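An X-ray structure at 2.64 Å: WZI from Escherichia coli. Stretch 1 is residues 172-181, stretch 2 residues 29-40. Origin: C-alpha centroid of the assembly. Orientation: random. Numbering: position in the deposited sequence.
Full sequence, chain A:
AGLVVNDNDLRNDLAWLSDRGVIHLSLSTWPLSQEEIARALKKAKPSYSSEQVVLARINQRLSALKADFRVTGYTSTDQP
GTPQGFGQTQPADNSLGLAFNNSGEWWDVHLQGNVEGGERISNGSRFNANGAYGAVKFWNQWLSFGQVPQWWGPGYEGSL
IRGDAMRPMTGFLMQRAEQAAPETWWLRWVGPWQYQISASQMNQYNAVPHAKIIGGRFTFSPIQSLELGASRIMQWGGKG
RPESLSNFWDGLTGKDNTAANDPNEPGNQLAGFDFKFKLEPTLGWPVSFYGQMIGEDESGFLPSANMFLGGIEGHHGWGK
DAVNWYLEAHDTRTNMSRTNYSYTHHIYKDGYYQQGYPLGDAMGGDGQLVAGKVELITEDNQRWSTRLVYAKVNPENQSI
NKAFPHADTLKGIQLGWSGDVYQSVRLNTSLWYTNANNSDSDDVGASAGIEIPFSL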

# COMPACT_ATOMS: atom_id res chain seq x y z
N PHE A 172 -8.23 -15.21 -2.16
CA PHE A 172 -9.17 -14.72 -3.15
C PHE A 172 -9.44 -13.24 -2.91
O PHE A 172 -9.41 -12.76 -1.78
CB PHE A 172 -10.48 -15.51 -3.07
CG PHE A 172 -10.33 -16.95 -3.47
CD1 PHE A 172 -10.49 -17.33 -4.80
CD2 PHE A 172 -10.01 -17.92 -2.54
CE1 PHE A 172 -10.35 -18.64 -5.18
CE2 PHE A 172 -9.86 -19.24 -2.92
CZ PHE A 172 -10.04 -19.60 -4.24
N LEU A 173 -9.68 -12.51 -3.99
CA LEU A 173 -9.91 -11.07 -3.92
C LEU A 173 -10.91 -10.64 -4.99
O LEU A 173 -10.89 -11.15 -6.11
CB LEU A 173 -8.57 -10.33 -4.08
CG LEU A 173 -8.54 -8.83 -3.80
CD1 LEU A 173 -7.12 -8.43 -3.42
CD2 LEU A 173 -9.05 -8.01 -4.98
N MSE A 174 -11.80 -9.71 -4.64
CA MSE A 174 -12.87 -9.29 -5.53
C MSE A 174 -13.08 -7.81 -5.45
O MSE A 174 -13.00 -7.22 -4.37
CB MSE A 174 -14.15 -10.05 -5.21
CG MSE A 174 -14.81 -10.47 -6.52
SE MSE A 174 -16.53 -11.39 -6.19
CE MSE A 174 -17.73 -10.31 -7.33
N GLN A 175 -13.37 -7.21 -6.61
CA GLN A 175 -13.45 -5.75 -6.80
C GLN A 175 -14.36 -5.35 -7.96
O GLN A 175 -14.58 -6.14 -8.86
CB GLN A 175 -12.08 -5.21 -7.18
CG GLN A 175 -11.15 -5.00 -6.03
CD GLN A 175 -9.85 -4.38 -6.45
OE1 GLN A 175 -8.98 -4.13 -5.62
NE2 GLN A 175 -9.70 -4.11 -7.75
N ARG A 176 -14.81 -4.10 -7.97
CA ARG A 176 -15.41 -3.55 -9.18
C ARG A 176 -14.30 -3.31 -10.20
O ARG A 176 -13.17 -3.03 -9.83
CB ARG A 176 -16.12 -2.22 -8.92
CG ARG A 176 -17.29 -2.30 -7.96
CD ARG A 176 -18.01 -0.96 -7.89
NE ARG A 176 -18.95 -0.78 -9.00
CZ ARG A 176 -19.54 0.37 -9.32
NH1 ARG A 176 -19.29 1.48 -8.64
NH2 ARG A 176 -20.38 0.41 -10.34
N ALA A 177 -14.63 -3.43 -11.49
CA ALA A 177 -13.70 -3.05 -12.55
C ALA A 177 -13.83 -1.55 -12.76
O ALA A 177 -12.97 -0.79 -12.31
CB ALA A 177 -13.97 -3.82 -13.83
N GLU A 178 -14.91 -1.12 -13.40
CA GLU A 178 -15.24 0.30 -13.46
C GLU A 178 -16.04 0.67 -12.22
O GLU A 178 -16.86 -0.12 -11.76
CB GLU A 178 -16.04 0.63 -14.72
CG GLU A 178 -15.16 0.90 -15.93
CD GLU A 178 -15.96 1.34 -17.13
OE1 GLU A 178 -16.76 2.30 -17.01
OE2 GLU A 178 -15.79 0.74 -18.21
N GLN A 179 -15.80 1.88 -11.71
CA GLN A 179 -16.33 2.28 -10.42
C GLN A 179 -17.21 3.53 -10.53
O GLN A 179 -17.12 4.43 -9.70
CB GLN A 179 -15.16 2.52 -9.45
CG GLN A 179 -14.47 1.23 -9.00
CD GLN A 179 -13.01 1.43 -8.64
OE1 GLN A 179 -12.68 2.18 -7.72
NE2 GLN A 179 -12.13 0.74 -9.36
N ALA A 180 -18.07 3.56 -11.55
CA ALA A 180 -18.99 4.69 -11.76
C ALA A 180 -20.02 4.81 -10.65
O ALA A 180 -20.17 3.89 -9.84
CB ALA A 180 -19.69 4.56 -13.11
N ALA A 181 -20.72 5.93 -10.59
CA ALA A 181 -21.76 6.15 -9.59
C ALA A 181 -23.01 5.31 -9.88
O ALA A 181 -23.23 4.91 -11.03
CB ALA A 181 -22.12 7.62 -9.51
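Stretch 2 29-40: TWPLSQEEIARA

Stretch 2 (29-40) lies against the end of the strand 172-176 and the loop that follows it, in the same chain, with touching residues at least 139 positions apart. The shortest polar contact is made where stretch 2 turns from extended chain into helix: Ser33, in the N-cap position with chi1 in the m well, donates OG to the backbone O of Arg176 at 2.6 Å; its hydroxyl thus serves the end of the neighbouring strand; its side chain makes no capping bond. One helical turn on, Glu36 (chi1 t) reaches back to the loop, its OE1 accepting from Gln179 N at 3.0 Å. Its other oxygen, OE2, forms a salt bridge to Arg39 NH1 at 2.9 Å, fixing the carboxylate from within the helix. A weak hydrogen bond runs from Gln175 NE2 to Pro31 O at 3.3 Å; Gln175 NE2 also lies 3.3 Å from Ser33 OG.

The two backbones run in the same general sense: Leu173 and Gln175 meet Pro31, Ala177 meets Ser33 (CA to CA 5.2 Å), and Glu178 CA lies 4.8 Å from Glu36 CA. Stretch 2 is extended through Thr29-Ser33, with a cis peptide before Pro31, and helical from Gln34 onward. Trp30 and Leu32 point away from stretch 1, whereas Ser33, Glu35, Glu36 and Arg39 point toward it.

Packing fills in around these bonds. Leu173 CD1 touches Pro31 CD at 4.1 Å, an apolar contact at the strand end of the interface. The carbonyl of Ala177 sits close over the helix start, its O 3.1 Å from Ser33 CB and 3.4 Å from Glu36 CB, while Ala177 CB meets Glu35 CB at 4.4 Å. Farther along the helix, Glu178 OE1 approaches Arg39 CD at 3.5 Å but stays 4.5 Å from Arg39 NE, beyond a salt bridge. Together the stretches bury 545 Å².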

# COMPACT_ATOMS: atom_id res chain seq x y z
N THR A 29 -7.66 2.41 -2.33
CA THR A 29 -7.90 0.98 -2.30
C THR A 29 -7.13 0.31 -3.43
O THR A 29 -7.57 0.33 -4.59
CB THR A 29 -9.39 0.67 -2.40
OG1 THR A 29 -10.02 1.07 -1.19
CG2 THR A 29 -9.63 -0.79 -2.61
N TRP A 30 -5.98 -0.27 -3.08
CA TRP A 30 -5.19 -1.07 -3.99
C TRP A 30 -5.40 -2.53 -3.73
O TRP A 30 -5.66 -2.92 -2.60
CB TRP A 30 -3.72 -0.73 -3.84
CG TRP A 30 -3.42 0.68 -4.22
CD1 TRP A 30 -3.79 1.84 -3.55
CD2 TRP A 30 -2.69 1.14 -5.41
NE1 TRP A 30 -3.34 2.95 -4.22
CE2 TRP A 30 -2.67 2.60 -5.34
CE3 TRP A 30 -2.07 0.51 -6.47
CZ2 TRP A 30 -2.05 3.37 -6.30
CZ3 TRP A 30 -1.44 1.30 -7.44
CH2 TRP A 30 -1.43 2.69 -7.35
N PRO A 31 -5.29 -3.37 -4.77
CA PRO A 31 -4.91 -3.02 -6.13
C PRO A 31 -6.01 -2.27 -6.87
O PRO A 31 -7.19 -2.40 -6.53
CB PRO A 31 -4.65 -4.38 -6.76
CG PRO A 31 -5.61 -5.26 -6.09
CD PRO A 31 -5.66 -4.79 -4.67
N LEU A 32 -5.62 -1.48 -7.86
CA LEU A 32 -6.58 -0.71 -8.68
C LEU A 32 -6.95 -1.49 -9.93
O LEU A 32 -6.09 -2.11 -10.56
CB LEU A 32 -5.98 0.63 -9.11
CG LEU A 32 -5.37 1.53 -8.04
CD1 LEU A 32 -4.56 2.63 -8.69
CD2 LEU A 32 -6.45 2.09 -7.14
N SER A 33 -8.22 -1.45 -10.31
CA SER A 33 -8.66 -1.93 -11.63
C SER A 33 -8.14 -1.00 -12.73
O SER A 33 -8.32 0.19 -12.66
CB SER A 33 -10.17 -2.00 -11.69
OG SER A 33 -10.69 -2.68 -10.57
N GLN A 34 -7.49 -1.56 -13.74
CA GLN A 34 -6.93 -0.76 -14.83
C GLN A 34 -8.06 -0.05 -15.59
O GLN A 34 -7.95 1.12 -15.96
CB GLN A 34 -6.10 -1.64 -15.78
CG GLN A 34 -4.97 -0.91 -16.48
CD GLN A 34 -4.38 -1.69 -17.65
OE1 GLN A 34 -3.95 -2.83 -17.50
NE2 GLN A 34 -4.36 -1.06 -18.82
N GLU A 35 -9.17 -0.77 -15.77
CA GLU A 35 -10.34 -0.27 -16.47
C GLU A 35 -10.85 1.03 -15.84
O GLU A 35 -11.42 1.89 -16.54
CB GLU A 35 -11.45 -1.34 -16.47
CG GLU A 35 -11.14 -2.59 -17.29
CD GLU A 35 -10.09 -3.52 -16.66
OE1 GLU A 35 -9.78 -3.40 -15.45
OE2 GLU A 35 -9.56 -4.39 -17.39
N GLU A 36 -10.62 1.18 -14.53
CA GLU A 36 -10.96 2.40 -13.80
C GLU A 36 -9.94 3.51 -14.05
O GLU A 36 -10.30 4.70 -14.10
CB GLU A 36 -11.10 2.10 -12.30
CG GLU A 36 -11.23 3.31 -11.38
CD GLU A 36 -12.47 4.14 -11.64
OE1 GLU A 36 -13.41 3.67 -12.31
OE2 GLU A 36 -12.49 5.30 -11.18
N ILE A 37 -8.67 3.15 -14.21
CA ILE A 37 -7.66 4.13 -14.59
C ILE A 37 -7.98 4.66 -16.01
O ILE A 37 -7.93 5.86 -16.26
CB ILE A 37 -6.21 3.58 -14.56
CG1 ILE A 37 -5.89 2.89 -13.22
CG2 ILE A 37 -5.21 4.71 -14.75
CD1 ILE A 37 -4.49 2.29 -13.16
N ALA A 38 -8.34 3.75 -16.92
CA ALA A 38 -8.63 4.07 -18.32
C ALA A 38 -9.77 5.07 -18.47
O ALA A 38 -9.71 6.01 -19.28
CB ALA A 38 -8.96 2.79 -19.08
N ARG A 39 -10.82 4.86 -17.67
CA ARG A 39 -12.01 5.68 -17.68
C ARG A 39 -11.68 7.10 -17.25
O ARG A 39 -11.99 8.07 -17.96
CB ARG A 39 -13.05 5.04 -16.77
CG ARG A 39 -14.36 5.78 -16.59
CD ARG A 39 -15.24 5.08 -15.57
NE ARG A 39 -15.78 6.00 -14.57
CZ ARG A 39 -15.06 6.60 -13.62
NH1 ARG A 39 -13.75 6.42 -13.53
NH2 ARG A 39 -15.67 7.42 -12.77
N ALA A 40 -11.03 7.24 -16.09
CA ALA A 40 -10.62 8.56 -15.63
C ALA A 40 -9.73 9.28 -16.65
O ALA A 40 -9.84 10.49 -16.83
CB ALA A 40 -9.92 8.47 -14.28